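Local atomic coordinates of transcriptional regulator, AraC family (Pseudomonas putida, PDB entry 3GRA), a protein that probably binds DNA sequence-specifically as a transcription factor, this piece being its DJ-1/PfpI-like domain rather than the AraC-type DNA-binding part. Residues P5-S17 with E71-P84. Residues are numbered along the deposited sequence; the frame is centred on the assembly and turned at random.
Sequences PYRVDFILLEHFS and ELDLLVVCGGLRTP. With EDO (1,2-ethanediol), chain C.
Parallel pairing of two central strands, 6-12 and 74-78, builds the middle of the open alpha/beta sheet of this DJ-1/PfpI-like domain and illustrates how such a ladder is begun and ended. At its start Asp73 binds back to the neighbouring strand: its OD2 accepts the backbone N-H of Arg7 through the anti lone pair (N to OD2 3.0 Å, nearly straight at 171°), while Arg7 O accepts from the N of both Asp73 and Leu74. The same aspartate lays CB over one face of the Tyr6 ring, 3.6 Å from the centroid, a CH-pi contact; with chi1 at -167° the ring swings to the side of its own carbonyl carbon, where its face meets that CB. The ladder then alternates regularly, Asp9 N to Leu74 O, Val76 N to Asp9 O (2.9 Å), Ile11 N to Val76 O and Cys78 N to Ile11 O, and its final rung, Leu13 N to Cys78 O (3.2 Å), lies just past the strand end.

On one face Val8 CG2 meets Leu74 CD2 at 3.6 Å, and Cys78 SG approaches the edge of the Phe10 ring, 3.7 Å from CD1. On the other, Ile11 packs across Leu75, and the Leu72 methyls lie against Asp9, whose OD1 forms a salt bridge with Arg7 NH2 (2.8 Å). Beyond the strands, Thr83 OG1 donates to Glu14 O, and Ser17 N reaches Gly79 O at 2.7 Å from above the carbonyl plane.

Strand 39-45 continues the sheet beyond 6-12, and strand 103-107 beyond 74-78. Helix 18-34, entered through Ser17 at its N-cap, covers Val8, Phe10 and Leu12, while helix 161-176 packs on Tyr6 and Leu74.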
ATOM      1  N   PRO A   5     -10.339  -2.843 -22.125  1.00 42.40           N
ATOM      2  CA  PRO A   5      -9.485  -2.664 -20.927  1.00 41.43           C
ATOM      3  C   PRO A   5      -9.594  -1.250 -20.361  1.00 38.31           C
ATOM      4  O   PRO A   5      -9.192  -0.287 -21.002  1.00 39.38           O
ATOM      5  CB  PRO A   5      -8.055  -2.968 -21.360  1.00 43.16           C
ATOM      6  CG  PRO A   5      -8.113  -2.576 -22.837  1.00 43.11           C
ATOM      7  CD  PRO A   5      -9.493  -3.082 -23.307  1.00 44.46           C
ATOM      8  N   TYR A   6     -10.156  -1.121 -19.167  1.00 36.51           N
ATOM      9  CA  TYR A   6     -10.292   0.198 -18.550  1.00 35.70           C
ATOM     10  C   TYR A   6      -8.894   0.601 -18.045  1.00 33.89           C
ATOM     11  O   TYR A   6      -8.284  -0.118 -17.254  1.00 34.55           O
ATOM     12  CB  TYR A   6     -11.299   0.126 -17.393  1.00 33.02           C
ATOM     13  CG  TYR A   6     -11.742   1.479 -16.882  1.00 31.51           C
ATOM     14  CD1 TYR A   6     -12.641   2.264 -17.601  1.00 32.13           C
ATOM     15  CD2 TYR A   6     -11.232   1.990 -15.692  1.00 32.04           C
ATOM     16  CE1 TYR A   6     -13.020   3.533 -17.142  1.00 31.07           C
ATOM     17  CE2 TYR A   6     -11.593   3.243 -15.225  1.00 31.29           C
ATOM     18  CZ  TYR A   6     -12.485   4.013 -15.946  1.00 31.65           C
ATOM     19  OH  TYR A   6     -12.830   5.248 -15.448  1.00 28.42           O
ATOM     20  N   ARG A   7      -8.384   1.728 -18.528  1.00 34.30           N
ATOM     21  CA  ARG A   7      -7.052   2.207 -18.142  1.00 35.45           C
ATOM     22  C   ARG A   7      -7.065   3.239 -17.028  1.00 31.88           C
ATOM     23  O   ARG A   7      -7.631   4.315 -17.182  1.00 29.33           O
ATOM     24  CB  ARG A   7      -6.321   2.822 -19.345  1.00 39.52           C
ATOM     25  CG  ARG A   7      -5.555   1.834 -20.220  1.00 47.78           C
ATOM     26  CD  ARG A   7      -4.353   2.525 -20.866  1.00 54.88           C
ATOM     27  NE  ARG A   7      -3.479   3.128 -19.852  1.00 59.07           N
ATOM     28  CZ  ARG A   7      -2.639   2.443 -19.077  1.00 61.07           C
ATOM     29  NH1 ARG A   7      -2.544   1.125 -19.200  1.00 62.16           N
ATOM     30  NH2 ARG A   7      -1.909   3.068 -18.165  1.00 61.44           N
ATOM     31  N   VAL A   8      -6.427   2.915 -15.910  1.00 31.33           N
ATOM     32  CA  VAL A   8      -6.360   3.848 -14.792  1.00 31.10           C
ATOM     33  C   VAL A   8      -4.945   4.021 -14.238  1.00 30.43           C
ATOM     34  O   VAL A   8      -4.285   3.058 -13.867  1.00 30.18           O
ATOM     35  CB  VAL A   8      -7.299   3.412 -13.651  1.00 32.09           C
ATOM     36  CG1 VAL A   8      -6.992   1.980 -13.261  1.00 34.89           C
ATOM     37  CG2 VAL A   8      -7.137   4.345 -12.438  1.00 31.47           C
ATOM     38  N   ASP A   9      -4.488   5.268 -14.191  1.00 29.50           N
ATOM     39  CA  ASP A   9      -3.162   5.593 -13.667  1.00 28.37           C
ATOM     40  C   ASP A   9      -3.271   6.341 -12.334  1.00 27.03           C
ATOM     41  O   ASP A   9      -4.206   7.107 -12.107  1.00 24.14           O
ATOM     42  CB  ASP A   9      -2.374   6.439 -14.664  1.00 29.77           C
ATOM     43  CG  ASP A   9      -1.665   5.602 -15.716  1.00 32.27           C
ATOM     44  OD1 ASP A   9      -1.751   4.352 -15.656  1.00 34.25           O
ATOM     45  OD2 ASP A   9      -1.014   6.204 -16.599  1.00 34.17           O
ATOM     46  N   PHE A  10      -2.283   6.126 -11.472  1.00 24.83           N
ATOM     47  CA  PHE A  10      -2.262   6.732 -10.156  1.00 23.76           C
ATOM     48  C   PHE A  10      -1.063   7.643  -9.960  1.00 24.90           C
ATOM     49  O   PHE A  10       0.079   7.188 -10.004  1.00 27.15           O
ATOM     50  CB  PHE A  10      -2.214   5.637  -9.085  1.00 22.25           C
ATOM     51  CG  PHE A  10      -3.391   4.698  -9.109  1.00 23.20           C
ATOM     52  CD1 PHE A  10      -4.497   4.929  -8.303  1.00 22.23           C
ATOM     53  CD2 PHE A  10      -3.373   3.557  -9.917  1.00 24.40           C
ATOM     54  CE1 PHE A  10      -5.574   4.036  -8.291  1.00 22.41           C
ATOM     55  CE2 PHE A  10      -4.442   2.658  -9.917  1.00 22.26           C
ATOM     56  CZ  PHE A  10      -5.542   2.896  -9.102  1.00 22.26           C
ATOM     57  N   ILE A  11      -1.310   8.928  -9.735  1.00 23.58           N
ATOM     58  CA  ILE A  11      -0.211   9.850  -9.489  1.00 23.82           C
ATOM     59  C   ILE A  11       0.129   9.761  -8.005  1.00 24.01           C
ATOM     60  O   ILE A  11      -0.674  10.144  -7.150  1.00 21.32           O
ATOM     61  CB  ILE A  11      -0.588  11.308  -9.846  1.00 26.33           C
ATOM     62  CG1 ILE A  11      -0.881  11.421 -11.345  1.00 25.25           C
ATOM     63  CG2 ILE A  11       0.578  12.239  -9.510  1.00 26.07           C
ATOM     64  CD1 ILE A  11      -1.419  12.752 -11.753  1.00 28.34           C
ATOM     65  N   LEU A  12       1.312   9.238  -7.696  1.00 23.99           N
ATOM     66  CA  LEU A  12       1.727   9.092  -6.302  1.00 23.34           C
ATOM     67  C   LEU A  12       2.502  10.318  -5.862  1.00 24.70           C
ATOM     68  O   LEU A  12       3.577  10.594  -6.391  1.00 28.46           O
ATOM     69  CB  LEU A  12       2.603   7.847  -6.127  1.00 22.23           C
ATOM     70  CG  LEU A  12       2.094   6.503  -6.678  1.00 21.49           C
ATOM     71  CD1 LEU A  12       3.120   5.427  -6.347  1.00 19.93           C
ATOM     72  CD2 LEU A  12       0.727   6.136  -6.058  1.00 20.65           C
ATOM     73  N   LEU A  13       1.935  11.063  -4.921  1.00 24.43           N
ATOM     74  CA  LEU A  13       2.565  12.258  -4.388  1.00 27.13           C
ATOM     75  C   LEU A  13       3.416  11.855  -3.185  1.00 29.96           C
ATOM     76  O   LEU A  13       3.216  10.782  -2.599  1.00 29.66           O
ATOM     77  CB  LEU A  13       1.500  13.272  -3.951  1.00 24.99           C
ATOM     78  CG  LEU A  13       0.486  13.750  -5.001  1.00 24.70           C
ATOM     79  CD1 LEU A  13      -0.425  14.806  -4.390  1.00 19.92           C
ATOM     80  CD2 LEU A  13       1.223  14.316  -6.200  1.00 23.07           C
ATOM     81  N   GLU A  14       4.364  12.709  -2.814  1.00 31.64           N
ATOM     82  CA  GLU A  14       5.226  12.386  -1.691  1.00 32.73           C
ATOM     83  C   GLU A  14       4.384  12.153  -0.437  1.00 30.43           C
ATOM     84  O   GLU A  14       3.446  12.903  -0.163  1.00 28.32           O
ATOM     85  CB  GLU A  14       6.241  13.500  -1.446  1.00 37.97           C
ATOM     86  CG  GLU A  14       7.583  12.977  -0.933  1.00 46.36           C
ATOM     87  CD  GLU A  14       8.378  14.024  -0.174  1.00 51.96           C
ATOM     88  OE1 GLU A  14       7.824  14.591   0.790  1.00 53.40           O
ATOM     89  OE2 GLU A  14       9.555  14.275  -0.526  1.00 51.61           O
ATOM     90  N   HIS A  15       4.716  11.094   0.299  1.00 28.48           N
ATOM     91  CA  HIS A  15       4.029  10.724   1.541  1.00 28.72           C
ATOM     92  C   HIS A  15       2.592  10.249   1.316  1.00 26.52           C
ATOM     93  O   HIS A  15       1.735  10.393   2.187  1.00 27.33           O
ATOM     94  CB  HIS A  15       4.048  11.900   2.532  1.00 29.12           C
ATOM     95  CG  HIS A  15       5.411  12.487   2.744  1.00 32.66           C
ATOM     96  ND1 HIS A  15       6.537  11.710   2.897  1.00 34.56           N
ATOM     97  CD2 HIS A  15       5.826  13.772   2.834  1.00 33.41           C
ATOM     98  CE1 HIS A  15       7.590  12.489   3.071  1.00 33.81           C
ATOM     99  NE2 HIS A  15       7.185  13.745   3.038  1.00 35.46           N
ATOM    100  N   PHE A  16       2.343   9.675   0.144  1.00 25.62           N
ATOM    101  CA  PHE A  16       1.020   9.173  -0.209  1.00 23.87           C
ATOM    102  C   PHE A  16       0.620   8.016   0.709  1.00 23.21           C
ATOM    103  O   PHE A  16       1.461   7.204   1.112  1.00 21.75           O
ATOM    104  CB  PHE A  16       1.025   8.687  -1.661  1.00 22.26           C
ATOM    105  CG  PHE A  16       1.824   7.417  -1.884  1.00 22.27           C
ATOM    106  CD1 PHE A  16       1.211   6.168  -1.790  1.00 19.09           C
ATOM    107  CD2 PHE A  16       3.178   7.475  -2.212  1.00 20.81           C
ATOM    108  CE1 PHE A  16       1.930   4.997  -2.028  1.00 20.82           C
ATOM    109  CE2 PHE A  16       3.911   6.312  -2.454  1.00 20.71           C
ATOM    110  CZ  PHE A  16       3.288   5.064  -2.363  1.00 23.79           C
ATOM    111  N   SER A  17      -0.660   7.957   1.052  1.00 21.50           N
ATOM    112  CA  SER A  17      -1.165   6.874   1.887  1.00 21.18           C
ATOM    113  C   SER A  17      -0.901   5.551   1.152  1.00 21.44           C
ATOM    114  O   SER A  17      -1.488   5.283   0.102  1.00 21.29           O
ATOM    115  CB  SER A  17      -2.659   7.068   2.109  1.00 17.59           C
ATOM    116  OG  SER A  17      -3.219   5.905   2.675  1.00 19.49           O
ATOM    117  N   GLU A  71      -4.229   8.107 -23.400  1.00 50.22           N
ATOM    118  CA  GLU A  71      -4.906   6.821 -23.487  1.00 49.64           C
ATOM    119  C   GLU A  71      -5.583   6.403 -22.181  1.00 48.12           C
ATOM    120  O   GLU A  71      -5.960   5.244 -22.015  1.00 48.94           O
ATOM    121  CB  GLU A  71      -3.907   5.747 -23.924  1.00 53.15           C
ATOM    122  CG  GLU A  71      -3.241   6.027 -25.276  1.00 55.61           C
ATOM    123  CD  GLU A  71      -4.239   6.457 -26.349  1.00 57.70           C
ATOM    124  OE1 GLU A  71      -5.226   5.726 -26.589  1.00 58.57           O
ATOM    125  OE2 GLU A  71      -4.038   7.530 -26.953  1.00 57.56           O
ATOM    126  N   LEU A  72      -5.754   7.353 -21.268  1.00 45.70           N
ATOM    127  CA  LEU A  72      -6.356   7.076 -19.968  1.00 43.47           C
ATOM    128  C   LEU A  72      -7.860   7.263 -19.839  1.00 41.34           C
ATOM    129  O   LEU A  72      -8.445   8.166 -20.427  1.00 39.47           O
ATOM    130  CB  LEU A  72      -5.684   7.938 -18.895  1.00 44.11           C
ATOM    131  CG  LEU A  72      -4.608   7.311 -18.007  1.00 45.93           C
ATOM    132  CD1 LEU A  72      -3.576   6.593 -18.861  1.00 45.31           C
ATOM    133  CD2 LEU A  72      -3.953   8.400 -17.163  1.00 45.16           C
ATOM    134  N   ASP A  73      -8.475   6.396 -19.045  1.00 39.20           N
ATOM    135  CA  ASP A  73      -9.898   6.499 -18.753  1.00 36.80           C
ATOM    136  C   ASP A  73     -10.023   7.179 -17.395  1.00 35.77           C
ATOM    137  O   ASP A  73     -11.009   7.865 -17.124  1.00 36.25           O
ATOM    138  CB  ASP A  73     -10.547   5.121 -18.681  1.00 36.47           C
ATOM    139  CG  ASP A  73     -10.705   4.485 -20.047  1.00 37.66           C
ATOM    140  OD1 ASP A  73     -11.340   5.109 -20.926  1.00 38.75           O
ATOM    141  OD2 ASP A  73     -10.200   3.366 -20.238  1.00 34.51           O
ATOM    142  N   LEU A  74      -9.010   7.006 -16.546  1.00 33.35           N
ATOM    143  CA  LEU A  74      -9.046   7.590 -15.207  1.00 30.27           C
ATOM    144  C   LEU A  74      -7.678   7.875 -14.598  1.00 29.52           C
ATOM    145  O   LEU A  74      -6.823   6.996 -14.501  1.00 30.52           O
ATOM    146  CB  LEU A  74      -9.833   6.670 -14.267  1.00 26.13           C
ATOM    147  CG  LEU A  74      -9.845   6.970 -12.761  1.00 26.29           C
ATOM    148  CD1 LEU A  74     -10.648   8.235 -12.466  1.00 23.25           C
ATOM    149  CD2 LEU A  74     -10.424   5.771 -12.026  1.00 24.74           C
ATOM    150  N   LEU A  75      -7.492   9.119 -14.185  1.00 28.22           N
ATOM    151  CA  LEU A  75      -6.258   9.566 -13.562  1.00 25.63           C
ATOM    152  C   LEU A  75      -6.613   9.866 -12.114  1.00 22.91           C
ATOM    153  O   LEU A  75      -7.452  10.721 -11.845  1.00 19.70           O
ATOM    154  CB  LEU A  75      -5.749  10.841 -14.245  1.00 27.04           C
ATOM    155  CG  LEU A  75      -4.385  11.399 -13.821  1.00 27.33           C
ATOM    156  CD1 LEU A  75      -3.313  10.329 -13.996  1.00 28.48           C
ATOM    157  CD2 LEU A  75      -4.043  12.610 -14.683  1.00 26.63           C
ATOM    158  N   VAL A  76      -5.967   9.154 -11.195  1.00 21.95           N
ATOM    159  CA  VAL A  76      -6.201   9.311  -9.771  1.00 20.63           C
ATOM    160  C   VAL A  76      -5.027   9.962  -9.026  1.00 21.93           C
ATOM    161  O   VAL A  76      -3.872   9.540  -9.160  1.00 21.39           O
ATOM    162  CB  VAL A  76      -6.476   7.942  -9.122  1.00 20.15           C
ATOM    163  CG1 VAL A  76      -6.999   8.128  -7.704  1.00 17.28           C
ATOM    164  CG2 VAL A  76      -7.481   7.155  -9.971  1.00 21.06           C
ATOM    165  N   VAL A  77      -5.330  10.992  -8.238  1.00 22.41           N
ATOM    166  CA  VAL A  77      -4.308  11.669  -7.464  1.00 21.07           C
ATOM    167  C   VAL A  77      -4.291  11.046  -6.073  1.00 23.45           C
ATOM    168  O   VAL A  77      -5.295  11.085  -5.329  1.00 22.33           O
ATOM    169  CB  VAL A  77      -4.569  13.190  -7.327  1.00 21.76           C
ATOM    170  CG1 VAL A  77      -3.417  13.829  -6.532  1.00 21.61           C
ATOM    171  CG2 VAL A  77      -4.680  13.836  -8.702  1.00 21.52           C
ATOM    172  N   CYS A  78      -3.153  10.452  -5.734  1.00 22.16           N
ATOM    173  CA  CYS A  78      -2.996   9.808  -4.446  1.00 23.69           C
ATOM    174  C   CYS A  78      -2.174  10.664  -3.492  1.00 23.73           C
ATOM    175  O   CYS A  78      -1.002  10.975  -3.743  1.00 23.20           O
ATOM    176  CB  CYS A  78      -2.338   8.440  -4.614  1.00 22.97           C
ATOM    177  SG  CYS A  78      -3.218   7.371  -5.772  1.00 31.42           S
ATOM    178  N   GLY A  79      -2.820  11.044  -2.399  1.00 24.28           N
ATOM    179  CA  GLY A  79      -2.178  11.854  -1.390  1.00 24.98           C
ATOM    180  C   GLY A  79      -2.082  11.113  -0.081  1.00 25.37           C
ATOM    181  O   GLY A  79      -2.251   9.892  -0.021  1.00 25.43           O
ATOM    182  N   GLY A  80      -1.808  11.859   0.980  1.00 26.05           N
ATOM    183  CA  GLY A  80      -1.670  11.267   2.294  1.00 24.14           C
ATOM    184  C   GLY A  80      -1.660  12.368   3.325  1.00 26.20           C
ATOM    185  O   GLY A  80      -1.654  13.545   2.974  1.00 25.43           O
ATOM    186  N   LEU A  81      -1.647  11.979   4.593  1.00 28.49           N
ATOM    187  CA  LEU A  81      -1.650  12.912   5.712  1.00 32.47           C
ATOM    188  C   LEU A  81      -0.543  13.953   5.636  1.00 34.52           C
ATOM    189  O   LEU A  81      -0.797  15.155   5.772  1.00 35.05           O
ATOM    190  CB  LEU A  81      -1.513  12.144   7.031  1.00 32.33           C
ATOM    191  CG  LEU A  81      -1.388  13.042   8.261  1.00 36.51           C
ATOM    192  CD1 LEU A  81      -2.663  13.859   8.412  1.00 34.38           C
ATOM    193  CD2 LEU A  81      -1.132  12.196   9.506  1.00 37.14           C
ATOM    194  N   ARG A  82       0.681  13.487   5.416  1.00 34.16           N
ATOM    195  CA  ARG A  82       1.828  14.375   5.355  1.00 37.18           C
ATOM    196  C   ARG A  82       2.126  14.906   3.951  1.00 37.71           C
ATOM    197  O   ARG A  82       3.093  15.640   3.755  1.00 39.64           O
ATOM    198  CB  ARG A  82       3.051  13.655   5.940  1.00 39.09           C
ATOM    199  CG  ARG A  82       2.855  13.240   7.415  1.00 42.65           C
ATOM    200  CD  ARG A  82       2.846  14.457   8.345  1.00 46.10           C
ATOM    201  NE  ARG A  82       2.133  14.238   9.609  1.00 50.14           N
ATOM    202  CZ  ARG A  82       2.390  13.261  10.479  1.00 51.89           C
ATOM    203  NH1 ARG A  82       3.354  12.379  10.240  1.00 51.91           N
ATOM    204  NH2 ARG A  82       1.681  13.171  11.598  1.00 51.47           N
ATOM    205  N   THR A  83       1.288  14.550   2.977  1.00 35.67           N
ATOM    206  CA  THR A  83       1.496  15.012   1.606  1.00 33.09           C
ATOM    207  C   THR A  83       1.461  16.531   1.496  1.00 33.46           C
ATOM    208  O   THR A  83       0.475  17.178   1.856  1.00 31.95           O
ATOM    209  CB  THR A  83       0.440  14.459   0.641  1.00 31.63           C
ATOM    210  OG1 THR A  83       0.544  13.027   0.560  1.00 33.05           O
ATOM    211  CG2 THR A  83       0.640  15.064  -0.739  1.00 28.26           C
ATOM    212  N   PRO A  84       2.551  17.126   0.992  1.00 34.31           N
ATOM    213  CA  PRO A  84       2.576  18.585   0.855  1.00 33.30           C
ATOM    214  C   PRO A  84       1.525  19.069  -0.158  1.00 34.49           C
ATOM    215  O   PRO A  84       1.336  18.464  -1.216  1.00 34.26           O
ATOM    216  CB  PRO A  84       4.024  18.871   0.435  1.00 32.57           C
ATOM    217  CG  PRO A  84       4.465  17.584  -0.218  1.00 33.34           C
ATOM    218  CD  PRO A  84       3.860  16.533   0.670  1.00 31.21           C
TER
HETATM  219  C1  EDO C   1       5.124  13.583  -6.714  1.00 22.08           C
HETATM  220  O1  EDO C   1       4.676  12.626  -7.667  1.00 22.39           O
HETATM  221  C2  EDO C   1       6.523  13.189  -6.169  1.00 22.60           C
HETATM  222  O2  EDO C   1       6.991  11.965  -6.788  1.00 23.11           O
HETATM  223  O   HOH W   1       1.616  10.933   5.114  1.00 44.13           O
HETATM  224  O   HOH W   2      -2.533   7.341  -1.704  1.00 44.10           O